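Local coordinates for protein vacuolar aminopeptidase 1 (PDB 5JGF) that removes amino acids from the N-termini of peptides and proteins in the yeast vacuole as a dodecameric zinc aminopeptidase, at residues Leu158-Ile163 with Leu219-Lys224; Gly112-Ala117 with Leu238-Val243. All coordinates share one frame; numbering follows the deposited sequence.

Interaction 1: Leu158-Ile163 with Leu219-Lys224; sequences LPVCRI and LRYVAK
Tyr221 leans from helix 216-226 onto Leu158 and Val160, and joins that helix to the loop that follows strand 149-154. Loop and helix both pack against the six-stranded antiparallel sheet of the chain, Val160 on Ile134 and Val222 on Leu138 and Leu233, and Val160 and Cys161 stand opposite Leu132 in a classic beta bulge. In sequence the helix directly precedes strand 233-242 of this sheet.

The side chain of Tyr221 can be followed outward. CG stands anti to the backbone N (chi1 -179°), which sends the ring off the helix toward the loop. CB and CG stay well short of 158-163. The first ring atom to meet the loop is CE1, which lies 4.2 Å from Val160 CG1. CZ comes next, 4.1 Å from Leu158 CD2. The hydroxyl goes furthest, with OH 3.6 Å from the same Leu158 CD2. That last approach is oxygen against methyl, not a hydrogen bond. Both methyls come to the ring obliquely, and the Leu158 and Tyr221 side chains lie askew to each other.

Only van der Waals contact joins the two segments, and they bury just 96 Å² between them. The backbones stay far apart, with Val160 CA 10.3 Å from Tyr221 CA. The tyrosine spans most of that gap.

A second subunit closes in here, its Ile251 packing on Tyr221, its Gly250 on Leu158 and its Phe257 on Pro159. The contact is therefore part of a subunit interface of the dodecamer, away from the two-zinc active site. Ser155 of the same chain touches the Tyr221 side chain, and its hydroxyl OG donates a hydrogen bond to Leu158 O.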
loop_
_atom_site.group_PDB
_atom_site.type_symbol
_atom_site.label_atom_id
_atom_site.label_comp_id
_atom_site.label_asym_id
_atom_site.label_seq_id
_atom_site.Cartn_x
_atom_site.Cartn_y
_atom_site.Cartn_z
ATOM N N LEU D 158 22.558 1.986 -46.585
ATOM C CA LEU D 158 23.330 2.471 -45.447
ATOM C C LEU D 158 22.487 2.836 -44.229
ATOM O O LEU D 158 21.629 3.717 -44.300
ATOM C CB LEU D 158 24.170 3.698 -45.838
ATOM C CG LEU D 158 24.968 4.328 -44.684
ATOM C CD1 LEU D 158 26.043 3.353 -44.211
ATOM C CD2 LEU D 158 25.605 5.633 -45.131
ATOM N N PRO D 159 22.699 2.136 -43.102
ATOM C CA PRO D 159 21.934 2.457 -41.894
ATOM C C PRO D 159 22.765 3.518 -41.172
ATOM O O PRO D 159 23.788 3.208 -40.560
ATOM C CB PRO D 159 21.884 1.126 -41.151
ATOM C CG PRO D 159 23.199 0.502 -41.494
ATOM C CD PRO D 159 23.397 0.842 -42.963
ATOM N N VAL D 160 22.341 4.772 -41.276
ATOM C CA VAL D 160 23.071 5.878 -40.661
ATOM C C VAL D 160 22.870 6.008 -39.153
ATOM O O VAL D 160 23.700 6.605 -38.469
ATOM C CB VAL D 160 22.683 7.237 -41.311
ATOM C CG1 VAL D 160 22.892 7.177 -42.828
ATOM C CG2 VAL D 160 21.228 7.585 -40.987
ATOM N N CYS D 161 21.772 5.447 -38.646
ATOM C CA CYS D 161 21.431 5.529 -37.226
ATOM C C CYS D 161 21.095 4.180 -36.611
ATOM O O CYS D 161 20.828 3.206 -37.309
ATOM C CB CYS D 161 20.215 6.456 -37.020
ATOM S SG CYS D 161 20.543 8.182 -37.353
ATOM N N ARG D 162 21.102 4.153 -35.284
ATOM C CA ARG D 162 20.767 2.969 -34.509
ATOM C C ARG D 162 20.546 3.448 -33.079
ATOM O O ARG D 162 21.353 4.213 -32.553
ATOM C CB ARG D 162 21.909 1.946 -34.559
ATOM C CG ARG D 162 21.692 0.696 -33.699
ATOM C CD ARG D 162 22.835 -0.306 -33.893
ATOM N NE ARG D 162 22.727 -1.494 -33.043
ATOM C CZ ARG D 162 22.909 -1.491 -31.726
ATOM N NH1 ARG D 162 23.212 -0.362 -31.096
ATOM N NH2 ARG D 162 22.798 -2.618 -31.036
ATOM N N ILE D 163 19.440 3.024 -32.473
ATOM C CA ILE D 163 19.115 3.393 -31.094
ATOM C C ILE D 163 19.609 2.210 -30.263
ATOM O O ILE D 163 18.993 1.145 -30.249
ATOM C CB ILE D 163 17.597 3.566 -30.911
ATOM C CG1 ILE D 163 17.056 4.526 -31.981
ATOM C CG2 ILE D 163 17.301 4.105 -29.510
ATOM C CD1 ILE D 163 15.544 4.624 -32.030
ATOM N N LEU D 219 23.853 17.574 -43.289
ATOM C CA LEU D 219 23.484 18.459 -44.393
ATOM C C LEU D 219 24.261 18.101 -45.661
ATOM O O LEU D 219 23.689 18.034 -46.749
ATOM C CB LEU D 219 23.736 19.926 -44.014
ATOM C CG LEU D 219 22.828 20.491 -42.912
ATOM C CD1 LEU D 219 23.191 21.939 -42.616
ATOM C CD2 LEU D 219 21.372 20.388 -43.362
ATOM N N ARG D 220 25.563 17.865 -45.518
ATOM C CA ARG D 220 26.398 17.506 -46.664
ATOM C C ARG D 220 25.961 16.172 -47.255
ATOM O O ARG D 220 25.922 16.000 -48.475
ATOM C CB ARG D 220 27.868 17.415 -46.248
ATOM C CG ARG D 220 28.511 18.754 -45.925
ATOM C CD ARG D 220 29.866 18.562 -45.259
ATOM N NE ARG D 220 30.552 19.831 -45.042
ATOM C CZ ARG D 220 31.588 19.993 -44.225
ATOM N NH1 ARG D 220 32.066 18.963 -43.539
ATOM N NH2 ARG D 220 32.146 21.189 -44.095
ATOM N N TYR D 221 25.620 15.231 -46.380
ATOM C CA TYR D 221 25.198 13.909 -46.814
ATOM C C TYR D 221 23.908 13.917 -47.637
ATOM O O TYR D 221 23.867 13.343 -48.727
ATOM C CB TYR D 221 25.048 12.981 -45.601
ATOM C CG TYR D 221 24.629 11.574 -45.966
ATOM C CD1 TYR D 221 23.339 11.118 -45.700
ATOM C CD2 TYR D 221 25.513 10.714 -46.617
ATOM C CE1 TYR D 221 22.936 9.840 -46.079
ATOM C CE2 TYR D 221 25.119 9.436 -47.002
ATOM C CZ TYR D 221 23.830 9.007 -46.732
ATOM O OH TYR D 221 23.434 7.757 -47.141
ATOM N N VAL D 222 22.860 14.563 -47.135
ATOM C CA VAL D 222 21.599 14.594 -47.875
ATOM C C VAL D 222 21.687 15.465 -49.127
ATOM O O VAL D 222 20.970 15.233 -50.097
ATOM C CB VAL D 222 20.422 15.073 -46.990
ATOM C CG1 VAL D 222 20.228 14.105 -45.826
ATOM C CG2 VAL D 222 20.673 16.474 -46.485
ATOM N N ALA D 223 22.567 16.462 -49.107
ATOM C CA ALA D 223 22.747 17.329 -50.267
ATOM C C ALA D 223 23.385 16.481 -51.362
ATOM O O ALA D 223 23.002 16.558 -52.529
ATOM C CB ALA D 223 23.650 18.505 -49.914
ATOM N N LYS D 224 24.354 15.661 -50.970
ATOM C CA LYS D 224 25.038 14.777 -51.907
ATOM C C LYS D 224 24.055 13.775 -52.514
ATOM O O LYS D 224 24.072 13.529 -53.721
ATOM C CB LYS D 224 26.166 14.024 -51.194
ATOM C CG LYS D 224 26.895 13.023 -52.078
ATOM C CD LYS D 224 27.920 12.219 -51.283
ATOM C CE LYS D 224 28.562 11.154 -52.160
ATOM N NZ LYS D 224 29.542 10.305 -51.420
#

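Interaction 2: Gly112-Ala117 with Leu238-Val243; sequences GRIAVA and LDLFDV
Ile114, Val116 and Leu240 meet through their methyl groups, and all three are buried. Apolar packing is the whole of the contact between 112-117 and 238-243. Leu240 CD1 takes part in both pairs. It lies 3.9 Å from Ile114 CD1 and 4.0 Å from Val116 CG1. The second methyl of the leucine, CD2, is 4.2 Å from Ile114 CD1. The ends of Ile114 and Leu240 meet head-on. Val116 instead lies roughly perpendicular to the leucine and offers one branch, CG1. With chi1 of Ile114 at 52° and its outer bond extended (chi2 173°), CD1 is carried out to both leucine methyls.

The backbones are not bonded to each other. Val116 CA and Leu240 CA are 8.7 Å apart, because strands 112-119 and 233-242 are not neighbours in their antiparallel sheet. Strand 96-99 runs between them and is antiparallel to both. The contact is thus made across an intervening strand, by side chains that meet over it. Val97 of that middle strand touches both Val116 and Leu240, so all three strands supply a side chain to the same apolar group.

Backbone hydrogen bonds tie 112-117 to its surroundings: Ala117 pairs with Lys98, Ala115 with Lys100 and Ser103, and Gly112 with Ile188 and Gly189.

Charged and polar groups take no part in the methyl cluster. Asp239 OD2 forms a salt bridge with Lys98 NZ, while Asn407 ND2 of a third subunit donates a hydrogen bond to Val116 O and Arg113 NH1 bonds to Asn352 OD1 of a second subunit.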
loop_
_atom_site.group_PDB
_atom_site.type_symbol
_atom_site.label_atom_id
_atom_site.label_comp_id
_atom_site.label_asym_id
_atom_site.label_seq_id
_atom_site.Cartn_x
_atom_site.Cartn_y
_atom_site.Cartn_z
ATOM N N GLY D 112 27.979 11.163 -31.927
ATOM C CA GLY D 112 27.109 12.045 -32.673
ATOM C C GLY D 112 25.717 11.446 -32.593
ATOM O O GLY D 112 25.548 10.237 -32.780
ATOM N N ARG D 113 24.728 12.279 -32.284
ATOM C CA ARG D 113 23.338 11.843 -32.178
ATOM C C ARG D 113 22.455 12.871 -32.876
ATOM O O ARG D 113 22.885 13.997 -33.115
ATOM C CB ARG D 113 22.915 11.748 -30.707
ATOM C CG ARG D 113 23.655 10.685 -29.899
ATOM C CD ARG D 113 23.161 10.648 -28.460
ATOM N NE ARG D 113 23.467 11.884 -27.740
ATOM C CZ ARG D 113 23.061 12.147 -26.502
ATOM N NH1 ARG D 113 22.327 11.258 -25.841
ATOM N NH2 ARG D 113 23.386 13.296 -25.924
ATOM N N ILE D 114 21.233 12.480 -33.220
ATOM C CA ILE D 114 20.301 13.409 -33.848
ATOM C C ILE D 114 19.003 13.420 -33.055
ATOM O O ILE D 114 18.533 12.377 -32.601
ATOM C CB ILE D 114 19.984 13.039 -35.322
ATOM C CG1 ILE D 114 19.551 11.576 -35.422
ATOM C CG2 ILE D 114 21.198 13.323 -36.200
ATOM C CD1 ILE D 114 19.055 11.187 -36.809
ATOM N N ALA D 115 18.437 14.608 -32.882
ATOM C CA ALA D 115 17.188 14.756 -32.147
ATOM C C ALA D 115 16.036 14.352 -33.063
ATOM O O ALA D 115 15.922 14.847 -34.186
ATOM C CB ALA D 115 17.025 16.198 -31.690
ATOM N N VAL D 116 15.189 13.450 -32.580
ATOM C CA VAL D 116 14.061 12.959 -33.363
ATOM C C VAL D 116 12.798 12.859 -32.519
ATOM O O VAL D 116 12.843 12.990 -31.295
ATOM C CB VAL D 116 14.361 11.557 -33.953
ATOM C CG1 VAL D 116 15.607 11.611 -34.829
ATOM C CG2 VAL D 116 14.559 10.547 -32.825
ATOM N N ALA D 117 11.673 12.615 -33.183
ATOM C CA ALA D 117 10.389 12.486 -32.505
ATOM C C ALA D 117 9.624 11.311 -33.103
ATOM O O ALA D 117 9.790 10.981 -34.280
ATOM C CB ALA D 117 9.582 13.770 -32.657
ATOM N N LEU D 238 12.413 14.453 -43.019
ATOM C CA LEU D 238 13.054 13.145 -43.104
ATOM C C LEU D 238 12.619 12.173 -42.012
ATOM O O LEU D 238 12.321 12.581 -40.889
ATOM C CB LEU D 238 14.579 13.309 -43.043
ATOM C CG LEU D 238 15.205 14.300 -44.035
ATOM C CD1 LEU D 238 16.723 14.322 -43.856
ATOM C CD2 LEU D 238 14.840 13.901 -45.459
ATOM N N ASP D 239 12.593 10.889 -42.368
ATOM C CA ASP D 239 12.226 9.801 -41.461
ATOM C C ASP D 239 13.462 8.960 -41.193
ATOM O O ASP D 239 14.448 9.021 -41.932
ATOM C CB ASP D 239 11.259 8.796 -42.103
ATOM C CG ASP D 239 9.911 9.367 -42.450
ATOM O OD1 ASP D 239 9.100 8.574 -42.970
ATOM O OD2 ASP D 239 9.651 10.560 -42.215
ATOM N N LEU D 240 13.375 8.157 -40.139
ATOM C CA LEU D 240 14.396 7.174 -39.815
ATOM C C LEU D 240 13.544 5.917 -39.925
ATOM O O LEU D 240 12.427 5.876 -39.403
ATOM C CB LEU D 240 14.927 7.329 -38.391
ATOM C CG LEU D 240 15.923 8.459 -38.154
ATOM C CD1 LEU D 240 16.553 8.256 -36.779
ATOM C CD2 LEU D 240 17.012 8.450 -39.235
ATOM N N PHE D 241 14.050 4.901 -40.615
ATOM C CA PHE D 241 13.287 3.675 -40.814
ATOM C C PHE D 241 14.197 2.458 -40.883
ATOM O O PHE D 241 15.396 2.585 -41.120
ATOM C CB PHE D 241 12.504 3.798 -42.120
ATOM C CG PHE D 241 13.340 4.298 -43.264
ATOM C CD1 PHE D 241 14.223 3.447 -43.925
ATOM C CD2 PHE D 241 13.294 5.638 -43.636
ATOM C CE1 PHE D 241 15.054 3.926 -44.943
ATOM C CE2 PHE D 241 14.120 6.130 -44.651
ATOM C CZ PHE D 241 15.002 5.272 -45.306
ATOM N N ASP D 242 13.612 1.279 -40.684
ATOM C CA ASP D 242 14.358 0.022 -40.727
ATOM C C ASP D 242 14.774 -0.260 -42.171
ATOM O O ASP D 242 13.931 -0.270 -43.070
ATOM C CB ASP D 242 13.475 -1.129 -40.223
ATOM C CG ASP D 242 14.267 -2.388 -39.913
ATOM O OD1 ASP D 242 15.363 -2.572 -40.481
ATOM O OD2 ASP D 242 13.784 -3.205 -39.104
ATOM N N VAL D 243 16.068 -0.488 -42.395
ATOM C CA VAL D 243 16.561 -0.774 -43.740
ATOM C C VAL D 243 16.652 -2.263 -44.042
ATOM O O VAL D 243 17.157 -2.645 -45.097
ATOM C CB VAL D 243 17.962 -0.162 -43.990
ATOM C CG1 VAL D 243 17.889 1.347 -43.943
ATOM C CG2 VAL D 243 18.953 -0.693 -42.968
#

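Interaction 2 joins two strands of the six-stranded antiparallel sheet, and interaction 1 a loop and a helix packed beside it. Their centres lie about 9 Å apart. Interaction 2 is the core contact, made by buried aliphatic side chains on one face of the sheet. Interaction 1 is only partly buried and borders a second subunit. It sets an aromatic ring and its hydroxyl against methyls, where interaction 2 sets methyl against methyl. Cys161, in the loop segment of interaction 1, packs on interaction 2, with SG 3.4 Å from Ile114 CD1 and 4.0 Å from Leu240 CD2. Val222 CG1 of the helix packs 4.0 Å from Leu238 CD1. In sequence, both segments of interaction 1 fall between those of interaction 2.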